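Local coordinates for neural-cadherin (Drosophila melanogaster, PDB 3UBH), which mediates calcium-dependent, preferentially homophilic adhesion between cells, and is represented here by four successive cadherin domains of the ectodomain of a much longer transmembrane protein, at residues D143-Y148 with D190-V195; D64-G69 with V104-P109; D366-V371 with A390-I395. One frame throughout, in Å; residues are numbered along the deposited sequence.

Along the chain the order is interaction 2, interaction 1, interaction 3, each closing before the next opens. Interactions 1 and 2 are neighbours, their centres about 13 Å apart, at the calcium-filled junction between the first two cadherin domains of this fragment. Both supply ligands to one calcium ion, and Asp190 OD2 lies 2.8 Å from Asn105 ND2, a probable hydrogen bond from one contact to the other. Interaction 3 lies in the last domain of this fragment, its centre about 79 Å from that of interaction 1 and about 69 Å from that of interaction 2. It joins the two sheets of a single sandwich. Together the contacts illustrate how metal links domains, while aromatic packing builds the domain itself.

Interaction 1 (D143-Y148 with D190-V195); sequences DHNIHY and DQNGKV. With CA (calcium ion), chain D.
The imidazole of His147 and the amide of Gln191 lie stacked, their planes 12° apart, with Gln191 OE1 3.3 Å above the ring plane and over its centre. The backbone oxygen of Asn145 sits at the ring edge, in plane. Gln191 suits this place because its chain runs extended beyond CG (chi2 -175°), which carries the flat amide across the imidazole while CG makes an off-centre CH-pi contact with the same ring. The polar ends are tied elsewhere, His147 ND1 to Glu163 and Gln191 NE2 to Glu189, and these bonds probably fix how ring and amide are turned.

The carboxylate of Asp190 is the second flat group. Its OD1 takes two backbone N-H groups from opposite faces: Asn145 N at 2.8 Å across the contact, and Asn192 N at 3.2 Å, which closes an Asx turn. That leaves Asp190 OD2 to bind a calcium ion at 2.3 Å, a site completed by Asn105, Glu107, Asp139, Asp141 and Gln201. An aspartate fits because one oxygen shapes the loop while the other holds the metal.

Asn192 uses both ends of its amide, though weakly: ND2 donates to Asp143 O and to Asp143 OD1, and OD1 accepts from Asn145 ND2 at 3.4 Å, with the two amide planes nearly perpendicular.

Gln191 N bonds almost straight to Asn145 O at 3.0 Å. Next to it Ile146 and Asp190 form an antiparallel non-hydrogen-bonded pair, and Asp190 is also the first residue of a type I turn that runs to Gly193. The contact thus closes the calcium-binding end of a mixed sheet in a cadherin domain, where strand 146-153 is outermost beside strand 181-190, followed by 200-212.

Interaction 2 (D64-G69 with V104-P109); sequences DYEELG and VNDEPP. With CA (calcium ion), chain B; CA (calcium ion), chain C; CA (calcium ion), chain D.
Glu66 OE1 is gripped by two calcium ions at once, at 2.5 Å from the ion of chain B and 2.6 Å from that of chain C, and through them the loop 64-69 is joined to the linker 104-109. This is the classical calcium site between successive cadherin domains: Asp64 and Glu66 belong to an Asp-X-Glu motif, and residues 104-107 to a variant of the family's Asp-X-Asn-Asp-Asn linker sequence. No hydrogen bond spans the two segments; the metals make the connection.

Glutamate suits position 66 because its chain, bent at chi2 (65°), brings both oxygens to the chain C ion, Glu66 OE2 lying 2.3 Å from it. Asp106 bridges the same two ions differently, one oxygen to each: Asp106 OD1 is 2.4 Å from the chain C ion, while OD2 binds the chain B ion. Asp64 OD1 and Glu107 OE2 add single bonds to the chain B ion, and the backbone oxygen of Val104 binds the other, a role that asks nothing of its side chain. Glu18 is shared by both sites, and Asp103 and Asp141 complete the second. With so many carboxylates gathered here, the calcium ions probably balance charges that would otherwise push the loops apart, in keeping with metal that rigidifies the junction.

Glu66 N also donates weakly to Asp64 OD1, which may help to place that ligand. On the far side of the linker a third calcium ion, of chain D, is held by Asn105 OD1 at 2.4 Å and by the backbone oxygen of Glu107, also at 2.4 Å.

Interaction 3 (D366-V371 with A390-I395); sequences DDHFAV and AYYEFI
Aromatic contacts carry most of this interface, with Phe369 meeting two rings in two different ways. Against Phe394 it forms an offset stack, the planes 21° apart and the centroids 4.6 Å apart, with Phe394 CE2 lying over the rim of one Phe369 face. With chi1 at 63° the Phe394 ring leaves its strand with CG between backbone N and carbonyl carbon, and lies against that face. Against Tyr392 the phenylalanine is T-shaped: the edge of Phe369 points to the face of the tyrosine, at a centroid distance of 5.3 Å, and Phe369 CZ comes 3.7 Å from Tyr392 CG. His368 extends the cluster, since Tyr392 CE2 sits 3.9 Å above the middle of the imidazole, the two rings being inclined obliquely. A flat apolar ring suits position 369 because face and edge are both used; an alanine here would probably leave the facing sides of Phe394 and Tyr392 without their shared partner and open a gap in the cluster.

Away from the rings, Asp366 CB rests 3.6 Å from Phe394 CB.

No hydrogen bond crosses the contact, but Phe369 N donates to Asp366 O at 2.9 Å, closing a type I turn that delivers both His368 and Phe369 to the cluster. The tyrosine is apt at 392 because its ring packs here while its hydroxyl, at the end, bonds to Leu383 O.

The cluster lies between the two sheets of the last cadherin domain of this fragment. Strand 369-371 is outermost in the antiparallel sheet, next to 376-379, whereas 391-400 lies inside the mixed sheet, flanked by 360-364 and 407-417; Val364 and Val412 extend the packing around Phe394.

Interaction 1 (D143-Y148 with D190-V195)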
loop_
_atom_site.group_PDB
_atom_site.type_symbol
_atom_site.label_atom_id
_atom_site.label_comp_id
_atom_site.label_asym_id
_atom_site.label_seq_id
_atom_site.Cartn_x
_atom_site.Cartn_y
_atom_site.Cartn_z
ATOM N N ASP A 143 -24.210 10.443 16.428
ATOM C CA ASP A 143 -25.668 10.343 16.469
ATOM C C ASP A 143 -26.304 9.645 15.255
ATOM O O ASP A 143 -27.420 9.989 14.865
ATOM C CB ASP A 143 -26.281 11.740 16.652
ATOM C CG ASP A 143 -26.224 12.598 15.370
ATOM O OD1 ASP A 143 -27.184 13.375 15.155
ATOM O OD2 ASP A 143 -25.242 12.511 14.581
ATOM N N HIS A 144 -25.617 8.664 14.673
ATOM C CA HIS A 144 -26.132 7.942 13.493
ATOM C C HIS A 144 -27.512 7.296 13.683
ATOM O O HIS A 144 -27.958 7.044 14.803
ATOM C CB HIS A 144 -25.131 6.896 13.026
ATOM C CG HIS A 144 -24.854 5.828 14.035
ATOM N ND1 HIS A 144 -25.764 4.836 14.342
ATOM C CD2 HIS A 144 -23.764 5.585 14.796
ATOM C CE1 HIS A 144 -25.248 4.033 15.254
ATOM N NE2 HIS A 144 -24.034 4.465 15.545
ATOM N N ASN A 145 -28.183 7.017 12.576
ATOM C CA ASN A 145 -29.530 6.484 12.627
ATOM C C ASN A 145 -29.729 5.595 11.419
ATOM O O ASN A 145 -30.274 6.012 10.398
ATOM C CB ASN A 145 -30.551 7.622 12.663
ATOM C CG ASN A 145 -31.979 7.127 12.849
ATOM O OD1 ASN A 145 -32.231 5.924 13.007
ATOM N ND2 ASN A 145 -32.920 8.053 12.832
ATOM N N ILE A 146 -29.260 4.359 11.552
ATOM C CA ILE A 146 -29.175 3.425 10.425
ATOM C C ILE A 146 -30.521 2.771 10.125
ATOM O O ILE A 146 -31.143 2.185 11.002
ATOM C CB ILE A 146 -28.065 2.370 10.628
ATOM C CG1 ILE A 146 -26.702 3.063 10.749
ATOM C CG2 ILE A 146 -28.053 1.380 9.474
ATOM C CD1 ILE A 146 -25.589 2.177 11.277
ATOM N N HIS A 147 -30.962 2.919 8.880
ATOM C CA HIS A 147 -32.195 2.338 8.388
ATOM C C HIS A 147 -31.858 1.433 7.209
ATOM O O HIS A 147 -31.055 1.808 6.343
ATOM C CB HIS A 147 -33.154 3.446 7.949
ATOM C CG HIS A 147 -33.794 4.181 9.084
ATOM N ND1 HIS A 147 -35.142 4.082 9.370
ATOM C CD2 HIS A 147 -33.278 5.032 10.003
ATOM C CE1 HIS A 147 -35.425 4.832 10.420
ATOM N NE2 HIS A 147 -34.312 5.422 10.821
ATOM N N TYR A 148 -32.468 0.249 7.175
ATOM C CA TYR A 148 -32.212 -0.732 6.113
ATOM C C TYR A 148 -33.340 -0.787 5.094
ATOM O O TYR A 148 -34.519 -0.624 5.431
ATOM C CB TYR A 148 -31.965 -2.120 6.710
ATOM C CG TYR A 148 -30.739 -2.152 7.578
ATOM C CD1 TYR A 148 -29.469 -2.270 7.010
ATOM C CD2 TYR A 148 -30.836 -2.015 8.965
ATOM C CE1 TYR A 148 -28.317 -2.278 7.799
ATOM C CE2 TYR A 148 -29.686 -2.021 9.763
ATOM C CZ TYR A 148 -28.436 -2.156 9.165
ATOM O OH TYR A 148 -27.309 -2.156 9.932
ATOM N N ASP A 190 -28.230 6.603 6.704
ATOM C CA ASP A 190 -28.167 7.277 7.990
ATOM C C ASP A 190 -29.087 8.483 7.905
ATOM O O ASP A 190 -28.799 9.447 7.198
ATOM C CB ASP A 190 -26.724 7.683 8.299
ATOM C CG ASP A 190 -26.593 8.490 9.574
ATOM O OD1 ASP A 190 -27.557 8.566 10.360
ATOM O OD2 ASP A 190 -25.500 9.048 9.785
ATOM N N GLN A 191 -30.205 8.420 8.618
ATOM C CA GLN A 191 -31.240 9.429 8.458
ATOM C C GLN A 191 -31.032 10.648 9.338
ATOM O O GLN A 191 -31.804 11.605 9.282
ATOM C CB GLN A 191 -32.622 8.820 8.650
ATOM C CG GLN A 191 -33.004 7.935 7.483
ATOM C CD GLN A 191 -34.413 7.403 7.546
ATOM O OE1 GLN A 191 -35.139 7.633 8.506
ATOM N NE2 GLN A 191 -34.803 6.666 6.513
ATOM N N ASN A 192 -29.974 10.624 10.137
ATOM C CA ASN A 192 -29.599 11.804 10.889
ATOM C C ASN A 192 -28.662 12.705 10.098
ATOM O O ASN A 192 -28.382 13.828 10.510
ATOM C CB ASN A 192 -29.019 11.421 12.251
ATOM C CG ASN A 192 -30.098 11.169 13.301
ATOM O OD1 ASN A 192 -31.272 10.979 12.984
ATOM N ND2 ASN A 192 -29.696 11.165 14.561
ATOM N N GLY A 193 -28.201 12.215 8.946
ATOM C CA GLY A 193 -27.366 13.009 8.022
ATOM C C GLY A 193 -27.830 13.017 6.570
ATOM O O GLY A 193 -28.300 12.001 6.056
ATOM N N LYS A 194 -27.698 14.163 5.906
ATOM C CA LYS A 194 -28.116 14.298 4.504
ATOM C C LYS A 194 -27.029 14.934 3.623
ATOM O O LYS A 194 -25.894 15.085 4.072
ATOM C CB LYS A 194 -29.480 15.011 4.385
ATOM C CG LYS A 194 -29.908 15.824 5.610
ATOM C CD LYS A 194 -31.069 16.758 5.287
ATOM C CE LYS A 194 -32.408 16.035 5.260
ATOM N NZ LYS A 194 -33.486 17.039 5.010
ATOM N N VAL A 195 -27.361 15.271 2.372
ATOM C CA VAL A 195 -26.387 15.839 1.412
ATOM C C VAL A 195 -26.868 17.161 0.807
ATOM O O VAL A 195 -28.048 17.316 0.496
ATOM C CB VAL A 195 -26.016 14.836 0.272
ATOM C CG1 VAL A 195 -24.890 15.388 -0.590
ATOM C CG2 VAL A 195 -25.608 13.472 0.846
HETATM CA CA CA D . -23.326 9.389 9.233
#

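Interaction 2 (D64-G69 with V104-P109)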
loop_
_atom_site.group_PDB
_atom_site.type_symbol
_atom_site.label_atom_id
_atom_site.label_comp_id
_atom_site.label_asym_id
_atom_site.label_seq_id
_atom_site.Cartn_x
_atom_site.Cartn_y
_atom_site.Cartn_z
ATOM N N ASP A 64 -11.922 17.286 11.180
ATOM C CA ASP A 64 -12.569 15.998 11.265
ATOM C C ASP A 64 -12.752 15.585 12.706
ATOM O O ASP A 64 -11.785 15.234 13.388
ATOM C CB ASP A 64 -11.741 14.963 10.515
ATOM C CG ASP A 64 -12.552 13.761 10.094
ATOM O OD1 ASP A 64 -13.622 13.495 10.690
ATOM O OD2 ASP A 64 -12.113 13.084 9.145
ATOM N N TYR A 65 -13.999 15.630 13.161
ATOM C CA TYR A 65 -14.367 15.196 14.495
ATOM C C TYR A 65 -14.003 13.735 14.694
ATOM O O TYR A 65 -13.514 13.360 15.749
ATOM C CB TYR A 65 -15.868 15.400 14.718
ATOM C CG TYR A 65 -16.354 15.138 16.131
ATOM C CD1 TYR A 65 -16.321 16.145 17.094
ATOM C CD2 TYR A 65 -16.862 13.890 16.497
ATOM C CE1 TYR A 65 -16.770 15.923 18.393
ATOM C CE2 TYR A 65 -17.320 13.651 17.797
ATOM C CZ TYR A 65 -17.271 14.678 18.741
ATOM O OH TYR A 65 -17.715 14.462 20.026
ATOM N N GLU A 66 -14.232 12.925 13.666
ATOM C CA GLU A 66 -13.967 11.484 13.711
ATOM C C GLU A 66 -12.477 11.126 13.865
ATOM O O GLU A 66 -12.145 9.979 14.152
ATOM C CB GLU A 66 -14.534 10.797 12.455
ATOM C CG GLU A 66 -16.045 10.635 12.429
ATOM C CD GLU A 66 -16.823 11.947 12.388
ATOM O OE1 GLU A 66 -16.606 12.788 11.486
ATOM O OE2 GLU A 66 -17.687 12.132 13.262
ATOM N N GLU A 67 -11.587 12.091 13.668
ATOM C CA GLU A 67 -10.156 11.799 13.692
ATOM C C GLU A 67 -9.411 12.518 14.826
ATOM O O GLU A 67 -8.211 12.331 15.002
ATOM C CB GLU A 67 -9.518 12.109 12.330
ATOM C CG GLU A 67 -8.639 10.973 11.784
ATOM C CD GLU A 67 -7.248 11.442 11.343
ATOM O OE1 GLU A 67 -7.112 12.583 10.830
ATOM O OE2 GLU A 67 -6.284 10.652 11.517
ATOM N N LEU A 68 -10.136 13.344 15.578
ATOM C CA LEU A 68 -9.629 13.986 16.793
ATOM C C LEU A 68 -9.702 13.043 17.987
ATOM O O LEU A 68 -10.465 12.085 17.979
ATOM C CB LEU A 68 -10.445 15.234 17.113
ATOM C CG LEU A 68 -10.276 16.484 16.262
ATOM C CD1 LEU A 68 -11.444 17.409 16.515
ATOM C CD2 LEU A 68 -8.969 17.153 16.603
ATOM N N GLY A 69 -8.921 13.336 19.023
ATOM C CA GLY A 69 -8.882 12.511 20.231
ATOM C C GLY A 69 -10.062 12.770 21.148
ATOM O O GLY A 69 -10.994 13.486 20.778
ATOM N N VAL A 104 -20.450 16.886 13.359
ATOM C CA VAL A 104 -21.468 16.992 12.334
ATOM C C VAL A 104 -21.582 15.603 11.717
ATOM O O VAL A 104 -20.568 14.937 11.486
ATOM C CB VAL A 104 -21.086 18.032 11.228
ATOM C CG1 VAL A 104 -22.145 18.083 10.124
ATOM C CG2 VAL A 104 -20.898 19.411 11.812
ATOM N N ASN A 105 -22.813 15.168 11.468
ATOM C CA ASN A 105 -23.058 13.940 10.736
ATOM C C ASN A 105 -22.596 14.058 9.276
ATOM O O ASN A 105 -23.388 14.375 8.393
ATOM C CB ASN A 105 -24.537 13.586 10.813
ATOM C CG ASN A 105 -24.820 12.175 10.369
ATOM O OD1 ASN A 105 -24.189 11.663 9.445
ATOM N ND2 ASN A 105 -25.779 11.529 11.023
ATOM N N ASP A 106 -21.317 13.776 9.030
ATOM C CA ASP A 106 -20.688 14.098 7.745
ATOM C C ASP A 106 -20.042 12.902 7.048
ATOM O O ASP A 106 -19.440 13.050 5.972
ATOM C CB ASP A 106 -19.648 15.208 7.941
ATOM C CG ASP A 106 -18.452 14.765 8.786
ATOM O OD1 ASP A 106 -18.614 14.005 9.770
ATOM O OD2 ASP A 106 -17.326 15.188 8.471
ATOM N N GLU A 107 -20.161 11.727 7.668
ATOM C CA GLU A 107 -19.579 10.506 7.129
ATOM C C GLU A 107 -20.672 9.488 6.841
ATOM O O GLU A 107 -21.535 9.258 7.690
ATOM C CB GLU A 107 -18.571 9.908 8.106
ATOM C CG GLU A 107 -17.581 10.892 8.724
ATOM C CD GLU A 107 -16.658 11.562 7.727
ATOM O OE1 GLU A 107 -16.434 11.022 6.630
ATOM O OE2 GLU A 107 -16.135 12.642 8.052
ATOM N N PRO A 108 -20.639 8.867 5.644
ATOM C CA PRO A 108 -21.678 7.913 5.222
ATOM C C PRO A 108 -21.551 6.582 5.947
ATOM O O PRO A 108 -20.455 6.241 6.404
ATOM C CB PRO A 108 -21.366 7.699 3.740
ATOM C CG PRO A 108 -19.882 7.939 3.626
ATOM C CD PRO A 108 -19.591 9.038 4.614
ATOM N N PRO A 109 -22.660 5.823 6.038
ATOM C CA PRO A 109 -22.648 4.495 6.611
ATOM C C PRO A 109 -22.009 3.497 5.642
ATOM O O PRO A 109 -21.833 3.822 4.463
ATOM C CB PRO A 109 -24.137 4.198 6.777
ATOM C CG PRO A 109 -24.774 4.909 5.701
ATOM C CD PRO A 109 -24.011 6.187 5.578
HETATM CA CA CA B . -15.546 14.081 9.686
HETATM CA CA CA C . -18.898 13.808 12.175
HETATM CA CA CA D . -23.326 9.389 9.233
#

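Interaction 3 (D366-V371 with A390-I395)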
loop_
_atom_site.group_PDB
_atom_site.type_symbol
_atom_site.label_atom_id
_atom_site.label_comp_id
_atom_site.label_asym_id
_atom_site.label_seq_id
_atom_site.Cartn_x
_atom_site.Cartn_y
_atom_site.Cartn_z
ATOM N N ASP A 366 44.986 1.780 -7.949
ATOM C CA ASP A 366 46.229 2.509 -8.164
ATOM C C ASP A 366 45.933 3.903 -8.718
ATOM O O ASP A 366 45.529 4.040 -9.880
ATOM C CB ASP A 366 47.098 1.732 -9.152
ATOM C CG ASP A 366 48.569 2.049 -9.023
ATOM O OD1 ASP A 366 48.929 3.238 -8.914
ATOM O OD2 ASP A 366 49.365 1.090 -9.049
ATOM N N ASP A 367 46.166 4.936 -7.908
ATOM C CA ASP A 367 45.848 6.304 -8.328
ATOM C C ASP A 367 46.694 6.838 -9.515
ATOM O O ASP A 367 46.563 7.998 -9.908
ATOM C CB ASP A 367 45.797 7.275 -7.125
ATOM C CG ASP A 367 47.156 7.475 -6.443
ATOM O OD1 ASP A 367 47.185 8.178 -5.403
ATOM O OD2 ASP A 367 48.196 6.963 -6.932
ATOM N N HIS A 368 47.545 5.984 -10.082
ATOM C CA HIS A 368 48.244 6.295 -11.334
ATOM C C HIS A 368 47.282 6.208 -12.522
ATOM O O HIS A 368 47.568 6.714 -13.607
ATOM C CB HIS A 368 49.423 5.336 -11.561
ATOM C CG HIS A 368 50.616 5.630 -10.710
ATOM N ND1 HIS A 368 51.622 6.479 -11.114
ATOM C CD2 HIS A 368 50.964 5.195 -9.477
ATOM C CE1 HIS A 368 52.538 6.556 -10.165
ATOM N NE2 HIS A 368 52.164 5.783 -9.163
ATOM N N PHE A 369 46.148 5.548 -12.300
ATOM C CA PHE A 369 45.134 5.334 -13.327
ATOM C C PHE A 369 43.785 5.820 -12.822
ATOM O O PHE A 369 43.615 6.043 -11.626
ATOM C CB PHE A 369 45.087 3.848 -13.706
ATOM C CG PHE A 369 46.432 3.297 -14.093
ATOM C CD1 PHE A 369 47.307 2.815 -13.121
ATOM C CD2 PHE A 369 46.845 3.302 -15.414
ATOM C CE1 PHE A 369 48.572 2.330 -13.464
ATOM C CE2 PHE A 369 48.107 2.824 -15.766
ATOM C CZ PHE A 369 48.972 2.334 -14.787
ATOM N N ALA A 370 42.851 6.022 -13.746
ATOM C CA ALA A 370 41.479 6.416 -13.419
ATOM C C ALA A 370 40.565 5.691 -14.389
ATOM O O ALA A 370 41.022 5.262 -15.455
ATOM C CB ALA A 370 41.307 7.930 -13.543
ATOM N N VAL A 371 39.291 5.533 -14.036
ATOM C CA VAL A 371 38.385 4.769 -14.896
ATOM C C VAL A 371 37.005 5.404 -14.933
ATOM O O VAL A 371 36.524 5.891 -13.916
ATOM C CB VAL A 371 38.335 3.266 -14.482
ATOM C CG1 VAL A 371 37.736 3.096 -13.094
ATOM C CG2 VAL A 371 37.598 2.417 -15.511
ATOM N N ALA A 390 59.200 -0.788 -14.689
ATOM C CA ALA A 390 58.412 -0.544 -15.898
ATOM C C ALA A 390 57.089 -1.325 -15.947
ATOM O O ALA A 390 56.707 -1.860 -16.995
ATOM C CB ALA A 390 59.259 -0.799 -17.155
ATOM N N TYR A 391 56.375 -1.355 -14.828
ATOM C CA TYR A 391 55.253 -2.270 -14.670
ATOM C C TYR A 391 54.296 -1.848 -13.569
ATOM O O TYR A 391 54.709 -1.542 -12.458
ATOM C CB TYR A 391 55.812 -3.660 -14.365
ATOM C CG TYR A 391 54.819 -4.707 -13.919
ATOM C CD1 TYR A 391 54.102 -5.458 -14.846
ATOM C CD2 TYR A 391 54.632 -4.984 -12.563
ATOM C CE1 TYR A 391 53.208 -6.444 -14.425
ATOM C CE2 TYR A 391 53.745 -5.956 -12.143
ATOM C CZ TYR A 391 53.045 -6.679 -13.077
ATOM O OH TYR A 391 52.163 -7.640 -12.666
ATOM N N TYR A 392 53.009 -1.861 -13.878
ATOM C CA TYR A 392 51.978 -1.586 -12.895
ATOM C C TYR A 392 51.050 -2.782 -12.761
ATOM O O TYR A 392 50.629 -3.356 -13.761
ATOM C CB TYR A 392 51.200 -0.337 -13.286
ATOM C CG TYR A 392 52.053 0.911 -13.308
ATOM C CD1 TYR A 392 52.756 1.282 -14.456
ATOM C CD2 TYR A 392 52.174 1.717 -12.176
ATOM C CE1 TYR A 392 53.551 2.421 -14.479
ATOM C CE2 TYR A 392 52.974 2.862 -12.195
ATOM C CZ TYR A 392 53.657 3.205 -13.356
ATOM O OH TYR A 392 54.444 4.345 -13.386
ATOM N N GLU A 393 50.769 -3.167 -11.518
ATOM C CA GLU A 393 49.816 -4.226 -11.208
ATOM C C GLU A 393 48.783 -3.741 -10.190
ATOM O O GLU A 393 49.130 -3.423 -9.054
ATOM C CB GLU A 393 50.526 -5.467 -10.671
ATOM C CG GLU A 393 49.616 -6.669 -10.639
ATOM C CD GLU A 393 50.105 -7.790 -9.751
ATOM O OE1 GLU A 393 50.197 -7.580 -8.517
ATOM O OE2 GLU A 393 50.358 -8.893 -10.290
ATOM N N PHE A 394 47.520 -3.693 -10.596
ATOM C CA PHE A 394 46.458 -3.179 -9.735
ATOM C C PHE A 394 45.090 -3.830 -9.975
ATOM O O PHE A 394 44.914 -4.654 -10.874
ATOM C CB PHE A 394 46.339 -1.667 -9.904
ATOM C CG PHE A 394 45.936 -1.242 -11.292
ATOM C CD1 PHE A 394 44.583 -1.078 -11.623
ATOM C CD2 PHE A 394 46.895 -1.011 -12.269
ATOM C CE1 PHE A 394 44.206 -0.680 -12.894
ATOM C CE2 PHE A 394 46.524 -0.615 -13.539
ATOM C CZ PHE A 394 45.176 -0.445 -13.853
ATOM N N ILE A 395 44.114 -3.410 -9.183
ATOM C CA ILE A 395 42.814 -4.041 -9.180
ATOM C C ILE A 395 41.730 -3.075 -9.652
ATOM O O ILE A 395 41.691 -1.919 -9.214
ATOM C CB ILE A 395 42.503 -4.601 -7.772
ATOM C CG1 ILE A 395 43.576 -5.623 -7.394
ATOM C CG2 ILE A 395 41.118 -5.232 -7.732
ATOM C CD1 ILE A 395 43.400 -6.260 -6.047
#